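Local coordinates for protein putative peptidase (Chlamydophila abortus, PDB 3CE2) that is thought to cleave small bioactive peptides as a zinc-dependent oligopeptidase of the M3B family, at residues H254-Y257 with A258-R262; P277-V280 with Y281-I285; I285-V288 with K289-S293; S477-Y480 with D481-A485. All coordinates share one frame; numbering follows the deposited sequence.

Contact 1 (H254-Y257 with A258-R262); sequences HVFY and AKNKR
N260 folds back along the last turns of helix 240-260 to meet F256, one turn earlier. Its CB lies 3.6 Å from F256 O, the backbone carbonyl that also receives a weak bond from N260 N. With CG anti to its own carbonyl carbon (chi1 -64°), the side chain runs back toward that same oxygen, and CG stands 3.5 Å from F256 O. The carboxamide nitrogen then comes obliquely to the aromatic ring, ND2 being 3.3 Å from F256 CE1. The amide and ring planes stand nearly perpendicular, 83° apart. ND2 is also near F256 O, but the angle is too poor for a hydrogen bond. OD1 is turned to the far side of the amide, more distant from that oxygen.

Toward the C-terminal end of the helix, A258 N gives a bond of 2.8 Å to H254 O and K259 N one of 3.1 Å to V255 O. The last two helical bonds, from N260 N and K261 N, are weak, the latter reaching Y257 O at 3.2 Å. The methylenes of K261 pass alongside that carbonyl, CG lying 3.6 Å from Y257 O, and its CE comes obliquely to the Y257 ring. F256 and Y257 rest on L171 and A174 of helix 165-174, while V255 and A258 turn to helix 266-271, where both touch C266.

Contact 2 (P277-V280 with Y281-I285); sequences PTTV and YTNLI
The contact forms the N-terminal turns of helix 278-289, with the opening set of i to i+4 bonds from T278, T279 and V280 to T282, N283 and L284. T282 N bonds to T278 O at 2.8 Å. N283 N is bound to T279 O at 2.7 Å, and L284 N to V280 O at 3.0 Å. Ahead of these, V280 N bonds to P277 O, a one-residue-shorter step at the entry to the helix.

Among the side chains, T282 CB lies 3.2 Å from T278 O. N283 has CG beside its backbone N (chi1 -66°), which lays its carboxamide against the preceding turn. There ND2 is 3.0 Å from T279 O, at an angle too poor for a hydrogen bond, and 3.9 Å from T279 CB. Y281 goes another way. Its CB is 3.5 Å from T278 O, but CG is anti to the backbone N, which carries the ring off the helix. The phenol hydroxyl there is hydrogen-bonded to A476 O, and the ring meets those of Y536 and F533.

Chemically, then, every hydrogen bond across the join is main-chain. The threonine and asparagine side chains approach carbonyl oxygens already engaged by amides and add no bond of their own across it, while the phenol spends its polarity on helix 451-487.

Contact 3 (I285-V288 with K289-S293); sequences IDIV and KKNSS
The flat carboxamide of N291 lies alongside I287, the two side chains pointing the same way. Its ND2 is 3.7 Å from the methyl I287 CG2 and is directed at I287 O, but that hydrogen bond is modelled implausibly short, so its exact geometry is doubtful. The main chain is firmer. K289 N bonds to I285 O at 3.0 Å and K290 N to D286 O, also at 3.0 Å. N291 N also bonds to V288 O at 2.8 Å, an i+3 step. A type I turn from K289 to S292 follows, closed by S292 N to K289 O at 3.0 Å.

K289 is fully extended beyond CG and runs beside I285, so that CE and CD lie against one methyl: CE sits 3.5 Å from I285 CG2. The ammonium travels on to a long, weak ion pair with E507. K290 bends instead at its outer torsions, leaving NZ 4.0 Å from I287 CD1.

The turn redirects the chain from helix 278-289 into helix 292-306. I287, V288 and N291 touch I592 or F596 of helix 590-607, V288 packs on F470 and V473 of helix 451-487, and both V288 and K289 meet F508 of helix 494-509.

Contact 4 (S477-Y480 with D481-A485); sequences SFEY and DIHHA. With ZN (zinc ion), chain B.
H483 and E479 are joined by the one side-chain hydrogen bond across this turn: ND1 of H483 is 2.6 Å from E479 O, with that oxygen in the plane of the imidazole and an N-H...O angle of 167°. H483 N reaches the same carbonyl weakly, so ring and backbone both point at E479 O. ND1 being the donor, NE2 may well accept from its own partner, H254 ND1. The carboxylate of E479 accepts at OE2 from F533 N. The main-chain bonds are regular, from D481 N to S477 O, I482 N to F478 O, and H484 N to Y480 O.

Metal coordination comes next. H484 NE2 lies 2.6 Å from a zinc ion that also holds a water at 2.2 Å and H488. The pair H484 and H488, one turn apart near the end of helix 451-487, makes a site distinct from the one formed by the HExxH histidines H402 and H406 with E430. H484 CE1 lies about as near this metal as NE2, and the ring's flip is uncertain.

Apolar packing completes the turn. With F478 CG anti to the backbone N (chi1 -179°), its ring is placed for I482 CG2, which sits over one face, 3.9 Å from the centroid and 26° off the normal, as a CH-pi contact; its nearest ring carbon is CE1, at 3.5 Å. The E479 chain lies alongside H483, its CG 3.6 Å from H483 CE1.

From the N terminus, contact 1 marks the end of helix 240-260, contacts 2 and 3 run along helix 278-289 and into helix 292-306, and contact 4 lies far later in helix 451-487. All are sequence-local and none nests or crosses; contacts 2 and 3 share only I285, and contact 3 carries the chain through a turn into helix 292-306. Contact 4 joins the others in space. It meets contact 1 where H254 ND1 lies 2.9 Å from H483 NE2, contact 2 where Y281 packs on Y480, and both 2 and 3 where I285 meets S477. Contacts 1 and 3 do not touch, their centres about 30 Å apart.

Contact 1 (H254-Y257 with A258-R262)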
loop_
_atom_site.group_PDB
_atom_site.type_symbol
_atom_site.label_atom_id
_atom_site.label_comp_id
_atom_site.label_asym_id
_atom_site.label_seq_id
_atom_site.Cartn_x
_atom_site.Cartn_y
_atom_site.Cartn_z
ATOM N N HIS A 254 -14.897 7.629 14.365
ATOM C CA HIS A 254 -15.432 6.745 13.349
ATOM C C HIS A 254 -16.871 6.393 13.645
ATOM O O HIS A 254 -17.704 6.371 12.736
ATOM C CB HIS A 254 -14.595 5.483 13.205
ATOM C CG HIS A 254 -13.196 5.758 12.783
ATOM N ND1 HIS A 254 -12.148 4.921 13.089
ATOM C CD2 HIS A 254 -12.664 6.805 12.116
ATOM C CE1 HIS A 254 -11.030 5.433 12.608
ATOM N NE2 HIS A 254 -11.314 6.580 12.016
ATOM N N VAL A 255 -17.176 6.150 14.915
ATOM C CA VAL A 255 -18.554 5.841 15.312
ATOM C C VAL A 255 -19.492 6.995 15.001
ATOM O O VAL A 255 -20.606 6.790 14.560
ATOM C CB VAL A 255 -18.641 5.503 16.783
ATOM C CG1 VAL A 255 -20.091 5.298 17.204
ATOM C CG2 VAL A 255 -17.814 4.269 17.064
ATOM N N PHE A 256 -19.020 8.212 15.212
ATOM C CA PHE A 256 -19.826 9.379 14.921
ATOM C C PHE A 256 -20.161 9.430 13.442
ATOM O O PHE A 256 -21.324 9.561 13.078
ATOM C CB PHE A 256 -19.089 10.639 15.362
ATOM C CG PHE A 256 -19.526 11.896 14.656
ATOM C CD1 PHE A 256 -20.689 12.560 15.031
ATOM C CD2 PHE A 256 -18.746 12.442 13.647
ATOM C CE1 PHE A 256 -21.071 13.732 14.413
ATOM C CE2 PHE A 256 -19.120 13.620 13.016
ATOM C CZ PHE A 256 -20.291 14.257 13.398
ATOM N N TYR A 257 -19.147 9.320 12.592
ATOM C CA TYR A 257 -19.358 9.390 11.150
ATOM C C TYR A 257 -20.191 8.210 10.628
ATOM O O TYR A 257 -21.052 8.380 9.777
ATOM C CB TYR A 257 -18.025 9.405 10.419
ATOM C CG TYR A 257 -17.291 10.744 10.326
ATOM C CD1 TYR A 257 -17.871 11.846 9.689
ATOM C CD2 TYR A 257 -15.978 10.881 10.811
ATOM C CE1 TYR A 257 -17.178 13.054 9.560
ATOM C CE2 TYR A 257 -15.278 12.089 10.690
ATOM C CZ TYR A 257 -15.881 13.171 10.064
ATOM O OH TYR A 257 -15.191 14.372 9.935
ATOM N N ALA A 258 -19.932 7.014 11.141
ATOM C CA ALA A 258 -20.622 5.821 10.678
ATOM C C ALA A 258 -22.121 5.877 10.940
ATOM O O ALA A 258 -22.930 5.613 10.054
ATOM C CB ALA A 258 -20.047 4.586 11.354
ATOM N N LYS A 259 -22.500 6.186 12.169
ATOM C CA LYS A 259 -23.894 6.071 12.523
ATOM C C LYS A 259 -24.721 7.219 11.938
ATOM O O LYS A 259 -25.918 7.088 11.761
ATOM C CB LYS A 259 -24.081 5.901 14.035
ATOM C CG LYS A 259 -24.289 7.185 14.813
ATOM C CD LYS A 259 -24.289 6.912 16.312
ATOM C CE LYS A 259 -24.139 8.210 17.103
ATOM N NZ LYS A 259 -23.630 7.928 18.465
ATOM N N ASN A 260 -24.082 8.322 11.584
ATOM C CA ASN A 260 -24.807 9.402 10.934
ATOM C C ASN A 260 -24.850 9.311 9.399
ATOM O O ASN A 260 -25.542 10.078 8.735
ATOM C CB ASN A 260 -24.274 10.766 11.388
ATOM C CG ASN A 260 -24.497 11.018 12.875
ATOM O OD1 ASN A 260 -25.341 10.383 13.520
ATOM N ND2 ASN A 260 -23.721 11.940 13.431
ATOM N N LYS A 261 -24.113 8.388 8.816
ATOM C CA LYS A 261 -24.237 8.219 7.385
ATOM C C LYS A 261 -25.028 6.951 7.041
ATOM O O LYS A 261 -25.051 6.506 5.900
ATOM C CB LYS A 261 -22.877 8.264 6.707
ATOM C CG LYS A 261 -22.285 9.643 6.679
ATOM C CD LYS A 261 -21.142 9.733 5.675
ATOM C CE LYS A 261 -20.007 10.531 6.287
ATOM N NZ LYS A 261 -18.677 10.268 5.676
ATOM N N ARG A 262 -25.679 6.392 8.053
ATOM C CA ARG A 262 -26.626 5.297 7.880
ATOM C C ARG A 262 -25.937 3.961 7.687
ATOM O O ARG A 262 -26.502 3.050 7.083
ATOM C CB ARG A 262 -27.645 5.583 6.755
ATOM C CG ARG A 262 -28.645 6.721 7.082
ATOM C CD ARG A 262 -29.973 6.656 6.272
ATOM N NE ARG A 262 -29.901 7.247 4.926
ATOM C CZ ARG A 262 -29.111 8.265 4.558
ATOM N NH1 ARG A 262 -28.296 8.865 5.438
ATOM N NH2 ARG A 262 -29.142 8.695 3.295
#

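Contact 2 (P277-V280 with Y281-I285)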
loop_
_atom_site.group_PDB
_atom_site.type_symbol
_atom_site.label_atom_id
_atom_site.label_comp_id
_atom_site.label_asym_id
_atom_site.label_seq_id
_atom_site.Cartn_x
_atom_site.Cartn_y
_atom_site.Cartn_z
ATOM N N PRO A 277 -17.811 -7.235 1.302
ATOM C CA PRO A 277 -18.719 -7.781 2.307
ATOM C C PRO A 277 -17.965 -7.933 3.619
ATOM O O PRO A 277 -16.807 -8.347 3.613
ATOM C CB PRO A 277 -19.094 -9.173 1.742
ATOM C CG PRO A 277 -18.631 -9.172 0.339
ATOM C CD PRO A 277 -17.482 -8.219 0.258
ATOM N N THR A 278 -18.614 -7.613 4.734
ATOM C CA THR A 278 -17.938 -7.690 6.023
ATOM C C THR A 278 -17.434 -9.106 6.240
ATOM O O THR A 278 -16.458 -9.337 6.969
ATOM C CB THR A 278 -18.851 -7.313 7.201
ATOM O OG1 THR A 278 -19.675 -8.431 7.532
ATOM C CG2 THR A 278 -19.724 -6.105 6.872
ATOM N N THR A 279 -18.078 -10.066 5.595
ATOM C CA THR A 279 -17.702 -11.438 5.877
ATOM C C THR A 279 -16.292 -11.730 5.392
ATOM O O THR A 279 -15.607 -12.594 5.919
ATOM C CB THR A 279 -18.699 -12.444 5.297
ATOM O OG1 THR A 279 -18.660 -12.384 3.864
ATOM C CG2 THR A 279 -20.110 -12.121 5.792
ATOM N N VAL A 280 -15.839 -10.998 4.392
ATOM C CA VAL A 280 -14.508 -11.259 3.886
ATOM C C VAL A 280 -13.510 -10.835 4.960
ATOM O O VAL A 280 -12.548 -11.555 5.275
ATOM C CB VAL A 280 -14.258 -10.508 2.577
ATOM C CG1 VAL A 280 -12.828 -10.678 2.138
ATOM C CG2 VAL A 280 -15.218 -10.993 1.507
ATOM N N TYR A 281 -13.767 -9.676 5.551
ATOM C CA TYR A 281 -12.891 -9.160 6.584
ATOM C C TYR A 281 -12.948 -10.150 7.743
ATOM O O TYR A 281 -11.940 -10.707 8.195
ATOM C CB TYR A 281 -13.366 -7.766 6.988
ATOM C CG TYR A 281 -12.482 -7.019 7.953
ATOM C CD1 TYR A 281 -11.723 -5.937 7.533
ATOM C CD2 TYR A 281 -12.442 -7.373 9.308
ATOM C CE1 TYR A 281 -10.933 -5.225 8.431
ATOM C CE2 TYR A 281 -11.655 -6.679 10.216
ATOM C CZ TYR A 281 -10.900 -5.596 9.783
ATOM O OH TYR A 281 -10.113 -4.895 10.699
ATOM N N THR A 282 -14.167 -10.422 8.156
ATOM C CA THR A 282 -14.423 -11.316 9.245
ATOM C C THR A 282 -13.850 -12.735 9.093
ATOM O O THR A 282 -13.295 -13.270 10.036
ATOM C CB THR A 282 -15.893 -11.241 9.516
ATOM O OG1 THR A 282 -16.053 -10.276 10.556
ATOM C CG2 THR A 282 -16.503 -12.581 9.905
ATOM N N ASN A 283 -13.920 -13.328 7.907
ATOM C CA ASN A 283 -13.416 -14.686 7.755
ATOM C C ASN A 283 -11.919 -14.710 7.631
ATOM O O ASN A 283 -11.262 -15.697 7.976
ATOM C CB ASN A 283 -14.062 -15.395 6.560
ATOM C CG ASN A 283 -15.542 -15.631 6.768
ATOM O OD1 ASN A 283 -15.996 -15.854 7.902
ATOM N ND2 ASN A 283 -16.312 -15.548 5.685
ATOM N N LEU A 284 -11.367 -13.616 7.132
ATOM C CA LEU A 284 -9.933 -13.514 7.057
ATOM C C LEU A 284 -9.398 -13.663 8.473
ATOM O O LEU A 284 -8.506 -14.473 8.733
ATOM C CB LEU A 284 -9.535 -12.177 6.459
ATOM C CG LEU A 284 -8.035 -11.920 6.540
ATOM C CD1 LEU A 284 -7.289 -12.757 5.498
ATOM C CD2 LEU A 284 -7.775 -10.406 6.394
ATOM N N ILE A 285 -9.974 -12.913 9.404
ATOM C CA ILE A 285 -9.532 -12.999 10.796
ATOM C C ILE A 285 -9.678 -14.420 11.370
ATOM O O ILE A 285 -8.754 -14.940 12.022
ATOM C CB ILE A 285 -10.303 -12.011 11.693
ATOM C CG1 ILE A 285 -9.927 -10.570 11.346
ATOM C CG2 ILE A 285 -10.002 -12.293 13.154
ATOM C CD1 ILE A 285 -10.932 -9.550 11.841
#

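Contact 3 (I285-V288 with K289-S293)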
loop_
_atom_site.group_PDB
_atom_site.type_symbol
_atom_site.label_atom_id
_atom_site.label_comp_id
_atom_site.label_asym_id
_atom_site.label_seq_id
_atom_site.Cartn_x
_atom_site.Cartn_y
_atom_site.Cartn_z
ATOM N N ILE A 285 -9.974 -12.913 9.404
ATOM C CA ILE A 285 -9.532 -12.999 10.796
ATOM C C ILE A 285 -9.678 -14.420 11.370
ATOM O O ILE A 285 -8.754 -14.940 12.022
ATOM C CB ILE A 285 -10.303 -12.011 11.693
ATOM C CG1 ILE A 285 -9.927 -10.570 11.346
ATOM C CG2 ILE A 285 -10.002 -12.293 13.154
ATOM C CD1 ILE A 285 -10.932 -9.550 11.841
ATOM N N ASP A 286 -10.832 -15.049 11.124
ATOM C CA ASP A 286 -11.095 -16.367 11.679
ATOM C C ASP A 286 -10.123 -17.380 11.089
ATOM O O ASP A 286 -9.449 -18.116 11.827
ATOM C CB ASP A 286 -12.560 -16.777 11.493
ATOM C CG ASP A 286 -13.556 -15.741 12.108
ATOM O OD1 ASP A 286 -13.154 -14.955 12.998
ATOM O OD2 ASP A 286 -14.751 -15.693 11.702
ATOM N N ILE A 287 -10.002 -17.406 9.769
ATOM C CA ILE A 287 -9.135 -18.410 9.154
ATOM C C ILE A 287 -7.688 -18.226 9.593
ATOM O O ILE A 287 -6.990 -19.195 9.878
ATOM C CB ILE A 287 -9.249 -18.453 7.609
ATOM C CG1 ILE A 287 -10.218 -19.551 7.176
ATOM C CG2 ILE A 287 -7.952 -18.858 7.018
ATOM C CD1 ILE A 287 -11.707 -19.245 7.444
ATOM N N VAL A 288 -7.247 -16.976 9.669
ATOM C CA VAL A 288 -5.881 -16.707 10.048
ATOM C C VAL A 288 -5.608 -17.165 11.479
ATOM O O VAL A 288 -4.616 -17.842 11.726
ATOM C CB VAL A 288 -5.509 -15.233 9.844
ATOM C CG1 VAL A 288 -4.197 -14.940 10.520
ATOM C CG2 VAL A 288 -5.369 -14.945 8.362
ATOM N N LYS A 289 -6.492 -16.825 12.414
ATOM C CA LYS A 289 -6.353 -17.327 13.786
ATOM C C LYS A 289 -6.284 -18.850 13.840
ATOM O O LYS A 289 -5.467 -19.401 14.567
ATOM C CB LYS A 289 -7.508 -16.863 14.662
ATOM C CG LYS A 289 -7.452 -15.402 15.020
ATOM C CD LYS A 289 -8.625 -15.011 15.917
ATOM C CE LYS A 289 -8.614 -13.514 16.182
ATOM N NZ LYS A 289 -9.648 -13.136 17.188
ATOM N N LYS A 290 -7.140 -19.538 13.083
ATOM C CA LYS A 290 -7.077 -20.992 13.065
ATOM C C LYS A 290 -5.789 -21.518 12.447
ATOM O O LYS A 290 -5.542 -22.716 12.528
ATOM C CB LYS A 290 -8.261 -21.611 12.343
ATOM C CG LYS A 290 -9.602 -21.508 13.059
ATOM C CD LYS A 290 -10.640 -22.178 12.194
ATOM C CE LYS A 290 -11.930 -21.386 12.162
ATOM N NZ LYS A 290 -12.514 -21.341 10.784
ATOM N N ASN A 291 -4.973 -20.656 11.828
ATOM C CA ASN A 291 -3.675 -21.110 11.327
ATOM C C ASN A 291 -2.508 -20.576 12.110
ATOM O O ASN A 291 -1.342 -20.684 11.665
ATOM C CB ASN A 291 -3.488 -20.813 9.859
ATOM C CG ASN A 291 -4.506 -21.525 8.995
ATOM O OD1 ASN A 291 -4.198 -22.514 8.339
ATOM N ND2 ASN A 291 -5.732 -21.028 9.006
ATOM N N SER A 292 -2.824 -20.054 13.297
ATOM C CA SER A 292 -1.814 -19.619 14.256
ATOM C C SER A 292 -0.674 -20.609 14.338
ATOM O O SER A 292 0.495 -20.209 14.517
ATOM C CB SER A 292 -2.409 -19.346 15.647
ATOM O OG SER A 292 -3.543 -20.154 15.953
ATOM N N SER A 293 -0.998 -21.895 14.179
ATOM C CA SER A 293 0.027 -22.943 14.249
ATOM C C SER A 293 1.170 -22.673 13.272
ATOM O O SER A 293 2.302 -23.107 13.482
ATOM C CB SER A 293 -0.570 -24.334 14.023
ATOM O OG SER A 293 -1.222 -24.422 12.760
#

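Contact 4 (S477-Y480 with D481-A485)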
loop_
_atom_site.group_PDB
_atom_site.type_symbol
_atom_site.label_atom_id
_atom_site.label_comp_id
_atom_site.label_asym_id
_atom_site.label_seq_id
_atom_site.Cartn_x
_atom_site.Cartn_y
_atom_site.Cartn_z
ATOM N N SER A 477 -8.022 -7.666 13.735
ATOM C CA SER A 477 -9.039 -8.066 14.715
ATOM C C SER A 477 -9.093 -7.084 15.861
ATOM O O SER A 477 -10.187 -6.758 16.376
ATOM C CB SER A 477 -8.839 -9.479 15.254
ATOM O OG SER A 477 -7.485 -9.798 15.216
ATOM N N PHE A 478 -7.914 -6.610 16.260
ATOM C CA PHE A 478 -7.860 -5.614 17.308
ATOM C C PHE A 478 -8.736 -4.434 16.922
ATOM O O PHE A 478 -9.628 -4.022 17.675
ATOM C CB PHE A 478 -6.439 -5.143 17.564
ATOM C CG PHE A 478 -6.361 -4.141 18.656
ATOM C CD1 PHE A 478 -6.878 -4.434 19.904
ATOM C CD2 PHE A 478 -5.830 -2.874 18.430
ATOM C CE1 PHE A 478 -6.832 -3.496 20.920
ATOM C CE2 PHE A 478 -5.785 -1.925 19.451
ATOM C CZ PHE A 478 -6.285 -2.240 20.693
ATOM N N GLU A 479 -8.500 -3.912 15.723
ATOM C CA GLU A 479 -9.227 -2.751 15.250
ATOM C C GLU A 479 -10.721 -3.084 15.145
ATOM O O GLU A 479 -11.606 -2.239 15.335
ATOM C CB GLU A 479 -8.631 -2.285 13.916
ATOM C CG GLU A 479 -9.348 -1.136 13.278
ATOM C CD GLU A 479 -8.631 -0.579 12.031
ATOM O OE1 GLU A 479 -7.843 -1.315 11.378
ATOM O OE2 GLU A 479 -8.871 0.616 11.699
ATOM N N TYR A 480 -11.009 -4.338 14.863
ATOM C CA TYR A 480 -12.379 -4.746 14.774
ATOM C C TYR A 480 -13.032 -4.770 16.153
ATOM O O TYR A 480 -14.115 -4.211 16.336
ATOM C CB TYR A 480 -12.438 -6.116 14.141
ATOM C CG TYR A 480 -13.824 -6.654 14.036
ATOM C CD1 TYR A 480 -14.646 -6.312 12.959
ATOM C CD2 TYR A 480 -14.325 -7.511 15.011
ATOM C CE1 TYR A 480 -15.930 -6.807 12.857
ATOM C CE2 TYR A 480 -15.602 -8.009 14.925
ATOM C CZ TYR A 480 -16.396 -7.662 13.844
ATOM O OH TYR A 480 -17.663 -8.171 13.767
ATOM N N ASP A 481 -12.377 -5.413 17.124
ATOM C CA ASP A 481 -12.958 -5.544 18.478
ATOM C C ASP A 481 -13.164 -4.210 19.166
ATOM O O ASP A 481 -14.072 -4.073 19.974
ATOM C CB ASP A 481 -12.093 -6.403 19.398
ATOM C CG ASP A 481 -12.007 -7.852 18.951
ATOM O OD1 ASP A 481 -12.786 -8.235 18.052
ATOM O OD2 ASP A 481 -11.153 -8.611 19.493
ATOM N N ILE A 482 -12.309 -3.228 18.892
ATOM C CA ILE A 482 -12.410 -1.976 19.650
ATOM C C ILE A 482 -13.479 -1.072 19.089
ATOM O O ILE A 482 -14.097 -0.314 19.824
ATOM C CB ILE A 482 -11.080 -1.207 19.775
ATOM C CG1 ILE A 482 -10.669 -0.582 18.432
ATOM C CG2 ILE A 482 -10.000 -2.089 20.331
ATOM C CD1 ILE A 482 -9.367 0.182 18.517
ATOM N N HIS A 483 -13.692 -1.147 17.782
ATOM C CA HIS A 483 -14.781 -0.404 17.175
ATOM C C HIS A 483 -16.085 -1.034 17.619
ATOM O O HIS A 483 -17.031 -0.335 17.961
ATOM C CB HIS A 483 -14.686 -0.463 15.674
ATOM C CG HIS A 483 -13.741 0.528 15.098
ATOM N ND1 HIS A 483 -12.423 0.228 14.840
ATOM C CD2 HIS A 483 -13.922 1.821 14.729
ATOM C CE1 HIS A 483 -11.832 1.298 14.329
ATOM N NE2 HIS A 483 -12.720 2.278 14.252
ATOM N N HIS A 484 -16.129 -2.363 17.620
ATOM C CA HIS A 484 -17.300 -3.054 18.106
ATOM C C HIS A 484 -17.623 -2.561 19.510
ATOM O O HIS A 484 -18.645 -1.923 19.726
ATOM C CB HIS A 484 -17.091 -4.564 18.093
ATOM C CG HIS A 484 -18.366 -5.341 18.167
ATOM N ND1 HIS A 484 -18.550 -6.394 19.039
ATOM C CD2 HIS A 484 -19.530 -5.209 17.487
ATOM C CE1 HIS A 484 -19.767 -6.884 18.884
ATOM N NE2 HIS A 484 -20.383 -6.183 17.947
ATOM N N ALA A 485 -16.741 -2.845 20.456
ATOM C CA ALA A 485 -16.886 -2.357 21.818
ATOM C C ALA A 485 -17.400 -0.904 21.860
ATOM O O ALA A 485 -18.414 -0.600 22.502
ATOM C CB ALA A 485 -15.570 -2.479 22.547
HETATM ZN ZN ZN B . -22.309 -6.784 19.555
HETATM O O HOH W 1 -22.807 -5.266 18.037
#